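Local coordinates for probable leucine/isoleucine/valine-binding protein (Rhodopirellula baltica, PDB 4KV7), which probably binds leucine, isoleucine, valine or a related small ligand in the periplasm, at residues N52-K57 with A316-K321; L64-G67 with R72-P75; D166-D171 with V248-A253. The protein carries 1 engineered substitution. All coordinates share one frame; numbering follows the deposited sequence.

Contact 1: residues N52-K57 with A316-K321; sequences NHLPSK and AVTSIK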
# COMPACT_ATOMS: atom_id res chain seq x y z
N ASN A 52 11.50 9.31 23.57
CA ASN A 52 12.20 8.30 24.37
C ASN A 52 11.39 7.02 24.53
O ASN A 52 11.33 6.43 25.60
CB ASN A 52 12.59 8.86 25.75
CG ASN A 52 13.69 8.05 26.41
OD1 ASN A 52 14.57 7.51 25.74
ND2 ASN A 52 13.65 7.96 27.74
N HIS A 53 10.76 6.59 23.44
CA HIS A 53 9.93 5.39 23.47
C HIS A 53 10.77 4.12 23.62
O HIS A 53 10.30 3.12 24.15
CB HIS A 53 9.05 5.30 22.23
CG HIS A 53 7.90 6.27 22.24
ND1 HIS A 53 7.14 6.53 21.13
CD2 HIS A 53 7.40 7.03 23.24
CE1 HIS A 53 6.21 7.42 21.44
NE2 HIS A 53 6.34 7.74 22.71
N LEU A 54 12.02 4.18 23.15
CA LEU A 54 12.94 3.05 23.27
C LEU A 54 14.25 3.52 23.90
O LEU A 54 15.23 3.73 23.20
CB LEU A 54 13.21 2.44 21.90
CG LEU A 54 12.00 1.85 21.17
CD1 LEU A 54 12.37 1.49 19.73
CD2 LEU A 54 11.46 0.63 21.89
N PRO A 55 14.25 3.68 25.23
CA PRO A 55 15.45 4.18 25.91
C PRO A 55 16.67 3.31 25.60
O PRO A 55 16.55 2.08 25.55
CB PRO A 55 15.07 4.08 27.40
CG PRO A 55 13.58 4.12 27.41
CD PRO A 55 13.16 3.38 26.18
N SER A 56 17.81 3.95 25.36
CA SER A 56 19.06 3.26 25.06
C SER A 56 19.01 2.37 23.82
O SER A 56 19.75 1.39 23.72
CB SER A 56 19.56 2.48 26.27
OG SER A 56 19.78 3.35 27.37
N LYS A 57 18.13 2.71 22.88
CA LYS A 57 18.07 2.04 21.59
C LYS A 57 18.19 3.10 20.51
O LYS A 57 17.67 4.20 20.65
CB LYS A 57 16.75 1.29 21.39
CG LYS A 57 16.46 0.22 22.43
CD LYS A 57 17.54 -0.84 22.50
CE LYS A 57 17.19 -1.88 23.56
NZ LYS A 57 18.32 -2.80 23.86
N ALA A 316 5.58 -3.07 19.10
CA ALA A 316 6.04 -4.45 19.28
C ALA A 316 7.42 -4.50 19.94
O ALA A 316 7.63 -5.27 20.88
CB ALA A 316 6.05 -5.20 17.95
N VAL A 317 8.35 -3.69 19.46
CA VAL A 317 9.70 -3.70 20.02
C VAL A 317 9.69 -3.32 21.51
O VAL A 317 10.40 -3.92 22.31
CB VAL A 317 10.66 -2.81 19.21
CG1 VAL A 317 12.01 -2.69 19.91
CG2 VAL A 317 10.84 -3.38 17.81
N THR A 318 8.86 -2.34 21.87
CA THR A 318 8.76 -1.88 23.26
C THR A 318 8.37 -3.01 24.21
O THR A 318 8.76 -3.03 25.38
CB THR A 318 7.72 -0.73 23.40
OG1 THR A 318 8.14 0.38 22.60
CG2 THR A 318 7.58 -0.27 24.84
N SER A 319 7.60 -3.97 23.70
CA SER A 319 7.08 -5.06 24.51
C SER A 319 8.11 -6.15 24.79
O SER A 319 7.89 -7.00 25.65
CB SER A 319 5.86 -5.69 23.85
OG SER A 319 6.23 -6.52 22.77
N ILE A 320 9.21 -6.15 24.05
CA ILE A 320 10.17 -7.23 24.15
C ILE A 320 10.93 -7.16 25.46
O ILE A 320 11.43 -6.11 25.84
CB ILE A 320 11.17 -7.23 22.98
CG1 ILE A 320 10.45 -7.51 21.66
CG2 ILE A 320 12.27 -8.27 23.20
CD1 ILE A 320 11.32 -7.36 20.43
N LYS A 321 11.00 -8.30 26.15
CA LYS A 321 11.86 -8.44 27.31
C LYS A 321 13.00 -9.36 26.93
O LYS A 321 12.79 -10.52 26.57
CB LYS A 321 11.09 -9.05 28.49
CG LYS A 321 9.81 -8.33 28.84
CD LYS A 321 9.23 -8.91 30.12
CE LYS A 321 7.95 -8.22 30.54
NZ LYS A 321 8.18 -6.80 30.92

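Contact 2: residues L64-G67 with R72-P75; sequences LDDG and RTAP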
# COMPACT_ATOMS: atom_id res chain seq x y z
N LEU A 64 17.25 0.50 0.53
CA LEU A 64 17.90 0.27 -0.75
C LEU A 64 16.87 0.42 -1.86
O LEU A 64 15.73 -0.01 -1.73
CB LEU A 64 18.50 -1.14 -0.78
CG LEU A 64 19.47 -1.47 0.37
CD1 LEU A 64 20.06 -2.86 0.21
CD2 LEU A 64 20.58 -0.43 0.49
N ASP A 65 17.29 1.04 -2.96
CA ASP A 65 16.44 1.29 -4.11
C ASP A 65 16.38 0.06 -5.00
O ASP A 65 17.41 -0.48 -5.39
CB ASP A 65 17.02 2.46 -4.90
CG ASP A 65 16.14 2.93 -6.05
OD1 ASP A 65 14.94 2.59 -6.13
OD2 ASP A 65 16.68 3.69 -6.89
N ASP A 66 15.17 -0.39 -5.33
CA ASP A 66 14.99 -1.39 -6.38
C ASP A 66 14.20 -0.91 -7.58
O ASP A 66 13.95 -1.68 -8.50
CB ASP A 66 14.45 -2.74 -5.86
CG ASP A 66 13.08 -2.63 -5.22
OD1 ASP A 66 12.31 -1.70 -5.52
OD2 ASP A 66 12.78 -3.54 -4.40
N GLY A 67 13.80 0.36 -7.58
CA GLY A 67 13.07 0.93 -8.70
C GLY A 67 11.77 0.21 -9.03
O GLY A 67 11.29 0.33 -10.16
N ARG A 72 16.17 -6.09 -9.12
CA ARG A 72 16.95 -5.35 -8.14
C ARG A 72 16.59 -5.72 -6.71
O ARG A 72 17.43 -5.63 -5.82
CB ARG A 72 16.84 -3.85 -8.38
CG ARG A 72 17.45 -3.44 -9.72
CD ARG A 72 17.00 -2.06 -10.16
NE ARG A 72 17.48 -1.01 -9.26
CZ ARG A 72 17.18 0.28 -9.40
NH1 ARG A 72 16.37 0.67 -10.39
NH2 ARG A 72 17.66 1.17 -8.55
N THR A 73 15.35 -6.13 -6.50
CA THR A 73 14.90 -6.55 -5.17
C THR A 73 15.74 -7.70 -4.64
O THR A 73 16.12 -7.70 -3.47
CB THR A 73 13.43 -6.98 -5.19
OG1 THR A 73 12.63 -5.95 -5.78
CG2 THR A 73 12.92 -7.27 -3.78
N ALA A 74 16.03 -8.69 -5.48
CA ALA A 74 16.73 -9.87 -5.00
C ALA A 74 18.11 -9.56 -4.40
O ALA A 74 18.36 -9.91 -3.24
CB ALA A 74 16.81 -10.95 -6.09
N PRO A 75 19.01 -8.88 -5.15
CA PRO A 75 20.30 -8.61 -4.50
C PRO A 75 20.17 -7.67 -3.30
O PRO A 75 20.93 -7.82 -2.34
CB PRO A 75 21.14 -7.97 -5.62
CG PRO A 75 20.15 -7.51 -6.64
CD PRO A 75 18.99 -8.45 -6.56

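Contact 3: residues D166-D171 with V248-A253; sequences DSYGDD and VSFVGA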
# COMPACT_ATOMS: atom_id res chain seq x y z
N ASP A 166 1.21 -8.06 -14.74
CA ASP A 166 2.11 -8.83 -13.89
C ASP A 166 1.32 -9.32 -12.68
O ASP A 166 0.08 -9.24 -12.67
CB ASP A 166 3.35 -8.02 -13.46
CG ASP A 166 3.03 -6.81 -12.61
OD1 ASP A 166 1.88 -6.66 -12.15
OD2 ASP A 166 3.96 -5.99 -12.38
N SER A 167 2.02 -9.81 -11.67
CA SER A 167 1.35 -10.38 -10.51
C SER A 167 0.53 -9.37 -9.71
O SER A 167 -0.42 -9.75 -9.01
CB SER A 167 2.36 -11.06 -9.60
OG SER A 167 3.40 -10.17 -9.24
N TYR A 168 0.87 -8.08 -9.77
CA TYR A 168 0.07 -7.05 -9.12
C TYR A 168 -1.28 -6.92 -9.80
O TYR A 168 -2.35 -7.05 -9.17
CB TYR A 168 0.82 -5.71 -9.14
CG TYR A 168 0.01 -4.48 -8.84
CD1 TYR A 168 -0.99 -4.47 -7.86
CD2 TYR A 168 0.27 -3.29 -9.51
CE1 TYR A 168 -1.69 -3.33 -7.57
CE2 TYR A 168 -0.43 -2.13 -9.23
CZ TYR A 168 -1.43 -2.16 -8.27
OH TYR A 168 -2.14 -1.02 -7.98
N GLY A 169 -1.26 -6.66 -11.10
CA GLY A 169 -2.49 -6.50 -11.84
C GLY A 169 -3.33 -7.76 -11.80
O GLY A 169 -4.56 -7.69 -11.66
N ASP A 170 -2.69 -8.92 -11.93
CA ASP A 170 -3.39 -10.19 -11.81
C ASP A 170 -4.16 -10.27 -10.50
O ASP A 170 -5.32 -10.67 -10.47
CB ASP A 170 -2.41 -11.38 -11.84
CG ASP A 170 -1.80 -11.64 -13.21
OD1 ASP A 170 -2.18 -11.00 -14.22
OD2 ASP A 170 -0.92 -12.52 -13.26
N ASP A 171 -3.51 -9.91 -9.40
CA ASP A 171 -4.13 -10.05 -8.09
C ASP A 171 -5.35 -9.15 -7.94
O ASP A 171 -6.39 -9.59 -7.43
CB ASP A 171 -3.11 -9.79 -6.98
CG ASP A 171 -3.58 -10.33 -5.65
OD1 ASP A 171 -3.49 -11.55 -5.47
OD2 ASP A 171 -4.03 -9.53 -4.82
N VAL A 248 -7.21 1.65 -6.91
CA VAL A 248 -6.86 0.97 -5.66
C VAL A 248 -5.79 1.77 -4.92
O VAL A 248 -5.17 2.70 -5.48
CB VAL A 248 -6.41 -0.50 -5.86
CG1 VAL A 248 -7.53 -1.32 -6.50
CG2 VAL A 248 -5.12 -0.59 -6.66
N SER A 249 -5.56 1.39 -3.67
CA SER A 249 -4.64 2.09 -2.79
C SER A 249 -3.25 2.32 -3.39
O SER A 249 -2.67 3.41 -3.26
CB SER A 249 -4.50 1.29 -1.50
OG SER A 249 -4.05 -0.02 -1.80
N PHE A 250 -2.72 1.28 -4.03
CA PHE A 250 -1.35 1.25 -4.51
C PHE A 250 -1.11 2.26 -5.63
O PHE A 250 0.04 2.63 -5.86
CB PHE A 250 -1.03 -0.17 -5.00
CG PHE A 250 0.42 -0.41 -5.32
CD1 PHE A 250 0.95 -0.15 -6.58
CD2 PHE A 250 1.27 -0.94 -4.35
CE1 PHE A 250 2.27 -0.38 -6.86
CE2 PHE A 250 2.60 -1.16 -4.62
CZ PHE A 250 3.11 -0.88 -5.89
N VAL A 251 -2.15 2.69 -6.33
CA VAL A 251 -1.98 3.67 -7.41
C VAL A 251 -1.24 4.90 -6.91
O VAL A 251 -0.38 5.43 -7.61
CB VAL A 251 -3.34 4.07 -8.02
CG1 VAL A 251 -3.18 5.20 -9.03
CG2 VAL A 251 -3.99 2.86 -8.67
N GLY A 252 -1.57 5.35 -5.71
CA GLY A 252 -1.03 6.58 -5.15
C GLY A 252 -1.92 7.75 -5.49
O GLY A 252 -1.68 8.46 -6.47
N ALA A 253 -2.98 7.92 -4.71
CA ALA A 253 -4.02 8.89 -5.04
C ALA A 253 -3.51 10.32 -5.00
O ALA A 253 -3.97 11.16 -5.76
CB ALA A 253 -5.22 8.73 -4.10

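Contact 1: residues N52-K57 with A316-K321
L54 reaches from its loop to the side of helix 301-319, where V317 and T318 receive it. Its chain meets that of V317 at about a right angle. CD2 lies 3.9 Å from V317 CG1, so methyl meets methyl where the two side chains cross, with L54 CD1 a little farther off. V317 turns CG1 to this meeting because that branch stands anti to its own backbone N (chi1 173°).

Against T318 the leucine comes in at a slant, and CD2 packs 3.4 Å from OG1. L54 was modelled in two conformers; its contacts with V317 and T318 hold for one of them and are to that extent doubtful. The threonine hydroxyl makes no hydrogen bond across the contact. It bonds instead to V314 O, one turn back in its helix, as a threonine commonly does, and so can sit beside a methyl group. V317, which also touches L18 and I324, suits the buried side of the helix; T318 suits its exposed side.

On the other side, N52 takes the positive phi (56°) of a Schellman motif ending helix 31-50, a conformation asparagine tolerates well. A type II turn from L54 to K57 follows, closed by K57 N to L54 O at 3.1 Å, with P55 at the second position, where its ring-fixed phi fits. Helix end, turn and strand start together form the return of a beta-alpha-beta crossover, which joins the parallel strands 16-24 and 57-65 in the Rossmann-like lobe of a periplasmic binding protein.

Contact 2: residues L64-G67 with R72-P75
The guanidinium of R72 lies flat over the peptide joining D66 to G67, with D66 C 3.6 Å from its plane and G67 N over the same face. A bend at chi3 (66°) folds the arginine chain back along the loop, bringing NH2 to 3.2 Å from D65 OD2. This salt bridge is oblique, its planes 64° apart, and its hydrogen bond is weak. At the other end of the contact, T73 OG1 donates to D66 OD2 at 2.8 Å, approaching from above the carboxylate plane.

Glycine suits position 67 for two reasons: its phi is positive, and a side chain there would run into R72 NH1.

The second shell sets both carboxylates. D65 OD1 accepts G67 N at 2.9 Å, an Asx turn that shapes the loop after strand 57-65, and it also takes L26 N; S27 OG meets D65 OD2. D66 OD2 is shared with S23 OG, while D66 OD1 takes Y68 N. E69 O also lies within bonding distance of T73 OG1 and would compete with D66 OD2 for its one proton.

Both carboxylates are held by hydroxyls and backbone N-H groups, and D65 has the arginine as well. The backbone N-H of Y68 and the hydroxyls, where they donate, would probably ease a negative charge on buried D66, whose OD1 lies 6.4 Å from R72 NE, without direct contact with a cation.

Contact 3: residues D166-D171 with V248-A253
Y168 (chi1 164°) and F250 (chi1 -170°) both carry CG anti to the backbone N, and these torsions send the two rings toward each other from the start of helix 167-183 and from the loop after strand 244-247. Both elements follow parallel strands of the second Rossmann-like lobe of this periplasmic binding protein.

The ring centroids are 4.7 Å apart and the planes inclined at 54°, so the pair is neither a stack nor a T-shape. The hydroxyl end of the tyrosine does most of the touching: CZ comes to 3.5 Å from F250 CD1, and OH lies 3.3 Å from F250 CB. The V248 side chain points against that of Y168, bringing CG2 to the edge of the tyrosine ring, near its plane. The phenol oxygen thus has an apolar neighbour on each of two adjoining sides, and, buried, is satisfied by a hydrogen bond to G224 O. A phenylalanine here would keep the ring but lack the hydroxyl, and would probably leave G224 O without this donor and open a small gap beside V248.

An aromatic cluster extends the pair. Y138 meets the Y168 ring, and F116 and Y68 meet that of F250. A formic acid molecule, probably from the crystallisation liquor, sits about 3 Å from the Y168 side chain; this is consistent with a ligand pocket near the cleft between the lobes.

Aspartate suits position 166 because its short carboxylate can fold back to cap the helix. D166 OD1 accepts G169 N weakly and Y168 N, also weakly, while OD2 pairs with R198. A bond from V251 N to V248 O tightens 248-251, and V248 CG2 lies 3.3 Å from Y168 OH.

From the N terminus, the chain enters contact 1 at 52-57, the return from helix 31-50 to strand 57-65. At the far end of that strand contact 2 closes across four residues, joining the strand to helix 70-81. The chain then passes into the second lobe, where contact 3 joins the start of helix 167-183 to the loop between strand 244-247 and helix 253-260, over 76 residues. Contact 1 closes last, at 316-321, when helix 301-319 comes back to the first lobe; contacts 2 and 3 follow one another within its 258-residue span, and none cross. Centres are about 19 Å apart for contacts 2 and 3, and about 35 Å for contacts 1 and 3.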